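Local structure of protein PTHB1 (Homo sapiens, 4YD8) at residues 43-48 with 83-88. The protein is a subunit of the BBSome, a coat complex thought to sort specific membrane proteins to primary cilia, and contributes through this piece its N-terminal seven-bladed beta-propeller. Sequence-based numbering, arbitrary orientation.
Sequences KIIVGS and LQVEVG
Ile-45 reaches across from strand 43-47 onto Val-85 and Val-87 of strand 84-88, and its two branches divide the work. From CB, which points toward the other strand, CG2 lies anti to the backbone N and comes within 4.4 Å of Val-85 CB. The longer branch starts at CG1, beside the backbone N (chi1 -55°) and anti to the carbonyl carbon, and ends in CD1, which meets Val-87 CG2 at 4.0 Å. These two side chains cross at about a right angle. Isoleucine suits this place because its short CG2 and its longer CG1-CD1 branch reach two alternate residues on the facing strand. Val-85 also lies over backbone: its CG2 is 4.1 Å from Ile-45 O, and its CG1 lies 4.3 Å from Gly-47 N. Gly-47 has no side chain, and the valine packs against its bare main chain. No hydrogen bond joins the two strand segments, whose axes come within 7.0 Å and whose N-to-C directions make 152°; the contact is buried and apolar. On the other face of 84-88, Gln-84 NE2 donates to the anti lone pair of Glu-86 OE2 (2.7 Å), nearly in the amide plane, while Gln-84 OE1 accepts from Met-142 N in strand 139-145. Strands 43-47 and 84-88 belong to successive four-stranded antiparallel sheets, and such face-to-face packing of apolar side chains between adjacent blades is characteristic of the beta-propeller.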
ATOM      1  N   LYS A  43     -10.489   7.429   4.164  1.00 20.40           N
ATOM      2  CA  LYS A  43     -10.817   6.658   5.356  1.00 21.64           C
ATOM      3  C   LYS A  43      -9.672   5.686   5.575  1.00 23.27           C
ATOM      4  O   LYS A  43      -8.963   5.363   4.630  1.00 22.03           O
ATOM      5  CB  LYS A  43     -12.135   5.901   5.209  1.00 23.28           C
ATOM      6  CG  LYS A  43     -13.360   6.798   5.315  1.00 32.51           C
ATOM      7  CD  LYS A  43     -13.592   7.557   4.032  1.00 34.59           C
ATOM      8  CE  LYS A  43     -14.567   8.706   4.241  1.00 32.68           C
ATOM      9  NZ  LYS A  43     -14.633   9.506   2.999  1.00 29.97           N
ATOM     10  N   ILE A  44      -9.490   5.236   6.812  1.00 18.24           N
ATOM     11  CA  ILE A  44      -8.463   4.240   7.106  1.00 18.75           C
ATOM     12  C   ILE A  44      -9.111   2.865   7.001  1.00 20.91           C
ATOM     13  O   ILE A  44     -10.117   2.599   7.674  1.00 22.67           O
ATOM     14  CB  ILE A  44      -7.869   4.414   8.505  1.00 20.60           C
ATOM     15  CG1 ILE A  44      -7.313   5.826   8.700  1.00 21.88           C
ATOM     16  CG2 ILE A  44      -6.776   3.390   8.774  1.00 19.22           C
ATOM     17  CD1 ILE A  44      -6.952   6.092  10.139  1.00 23.57           C
ATOM     18  N   ILE A  45      -8.557   2.008   6.149  1.00 19.25           N
ATOM     19  CA  ILE A  45      -9.034   0.635   6.048  1.00 18.44           C
ATOM     20  C   ILE A  45      -7.932  -0.289   6.521  1.00 19.12           C
ATOM     21  O   ILE A  45      -6.808  -0.205   6.027  1.00 20.72           O
ATOM     22  CB  ILE A  45      -9.424   0.231   4.603  1.00 21.14           C
ATOM     23  CG1 ILE A  45     -10.455   1.208   4.028  1.00 25.64           C
ATOM     24  CG2 ILE A  45      -9.933  -1.230   4.583  1.00 18.90           C
ATOM     25  CD1 ILE A  45      -9.888   2.195   3.064  1.00 27.85           C
ATOM     26  N   VAL A  46      -8.246  -1.145   7.490  1.00 17.75           N
ATOM     27  CA  VAL A  46      -7.263  -2.094   7.992  1.00 19.42           C
ATOM     28  C   VAL A  46      -7.845  -3.498   8.067  1.00 22.92           C
ATOM     29  O   VAL A  46      -8.918  -3.699   8.646  1.00 23.49           O
ATOM     30  CB  VAL A  46      -6.734  -1.711   9.401  1.00 27.90           C
ATOM     31  CG1 VAL A  46      -5.667  -2.719   9.854  1.00 26.68           C
ATOM     32  CG2 VAL A  46      -6.129  -0.317   9.400  1.00 30.66           C
ATOM     33  N   GLY A  47      -7.139  -4.464   7.478  1.00 22.28           N
ATOM     34  CA  GLY A  47      -7.519  -5.864   7.624  1.00 26.33           C
ATOM     35  C   GLY A  47      -6.510  -6.565   8.517  1.00 25.40           C
ATOM     36  O   GLY A  47      -5.343  -6.178   8.548  1.00 26.48           O
ATOM     37  N   SER A  48      -6.945  -7.569   9.275  1.00 26.11           N
ATOM     38  CA  SER A  48      -6.011  -8.274  10.147  1.00 26.63           C
ATOM     39  C   SER A  48      -5.903  -9.756   9.793  1.00 26.56           C
ATOM     40  O   SER A  48      -6.777 -10.315   9.124  1.00 27.46           O
ATOM     41  CB  SER A  48      -6.407  -8.117  11.622  1.00 35.65           C
ATOM     42  OG  SER A  48      -7.391  -9.038  12.034  1.00 39.05           O
ATOM     43  N   LEU A  83      -4.871 -10.846   3.969  1.00 23.69           N
ATOM     44  CA  LEU A  83      -3.479 -10.719   3.536  1.00 24.12           C
ATOM     45  C   LEU A  83      -3.167  -9.322   3.007  1.00 26.37           C
ATOM     46  O   LEU A  83      -2.047  -8.844   3.134  1.00 27.20           O
ATOM     47  CB  LEU A  83      -3.157 -11.739   2.452  1.00 25.41           C
ATOM     48  CG  LEU A  83      -3.283 -13.215   2.858  1.00 27.37           C
ATOM     49  CD1 LEU A  83      -2.726 -14.104   1.761  1.00 28.88           C
ATOM     50  CD2 LEU A  83      -2.578 -13.453   4.181  1.00 34.03           C
ATOM     51  N   GLN A  84      -4.155  -8.682   2.395  1.00 24.25           N
ATOM     52  CA  GLN A  84      -3.939  -7.365   1.794  1.00 24.03           C
ATOM     53  C   GLN A  84      -5.267  -6.665   1.547  1.00 24.88           C
ATOM     54  O   GLN A  84      -6.281  -7.328   1.324  1.00 24.02           O
ATOM     55  CB  GLN A  84      -3.155  -7.513   0.483  1.00 25.73           C
ATOM     56  CG  GLN A  84      -2.549  -6.207  -0.041  1.00 27.22           C
ATOM     57  CD  GLN A  84      -1.644  -6.420  -1.235  1.00 31.64           C
ATOM     58  OE1 GLN A  84      -1.114  -7.522  -1.449  1.00 25.45           O
ATOM     59  NE2 GLN A  84      -1.459  -5.366  -2.029  1.00 26.90           N
ATOM     60  N   VAL A  85      -5.266  -5.333   1.610  1.00 23.23           N
ATOM     61  CA  VAL A  85      -6.433  -4.545   1.211  1.00 22.90           C
ATOM     62  C   VAL A  85      -5.994  -3.466   0.216  1.00 23.53           C
ATOM     63  O   VAL A  85      -4.902  -2.893   0.352  1.00 21.46           O
ATOM     64  CB  VAL A  85      -7.142  -3.879   2.426  1.00 22.88           C
ATOM     65  CG1 VAL A  85      -7.914  -4.921   3.241  1.00 26.97           C
ATOM     66  CG2 VAL A  85      -6.134  -3.170   3.301  1.00 25.45           C
ATOM     67  N   GLU A  86      -6.826  -3.221  -0.791  1.00 21.96           N
ATOM     68  CA  GLU A  86      -6.579  -2.167  -1.780  1.00 20.20           C
ATOM     69  C   GLU A  86      -7.923  -1.586  -2.204  1.00 21.16           C
ATOM     70  O   GLU A  86      -8.956  -2.230  -2.060  1.00 22.74           O
ATOM     71  CB  GLU A  86      -5.841  -2.679  -3.024  1.00 19.97           C
ATOM     72  CG  GLU A  86      -4.425  -3.268  -2.809  1.00 22.82           C
ATOM     73  CD  GLU A  86      -3.397  -2.288  -2.232  1.00 31.14           C
ATOM     74  OE1 GLU A  86      -3.603  -1.040  -2.259  1.00 29.10           O
ATOM     75  OE2 GLU A  86      -2.344  -2.789  -1.768  1.00 28.03           O
ATOM     76  N   VAL A  87      -7.892  -0.380  -2.750  1.00 20.82           N
ATOM     77  CA  VAL A  87      -9.109   0.314  -3.145  1.00 18.73           C
ATOM     78  C   VAL A  87      -8.893   0.836  -4.543  1.00 22.67           C
ATOM     79  O   VAL A  87      -7.871   1.464  -4.815  1.00 21.60           O
ATOM     80  CB  VAL A  87      -9.438   1.477  -2.174  1.00 18.70           C
ATOM     81  CG1 VAL A  87     -10.587   2.340  -2.732  1.00 19.97           C
ATOM     82  CG2 VAL A  87      -9.761   0.924  -0.777  1.00 21.54           C
ATOM     83  N   GLY A  88      -9.839   0.569  -5.437  1.00 21.10           N
ATOM     84  CA  GLY A  88      -9.668   0.924  -6.825  1.00 22.07           C
ATOM     85  C   GLY A  88     -10.934   0.719  -7.631  1.00 23.21           C
ATOM     86  O   GLY A  88     -11.986   0.363  -7.092  1.00 23.88           O
TER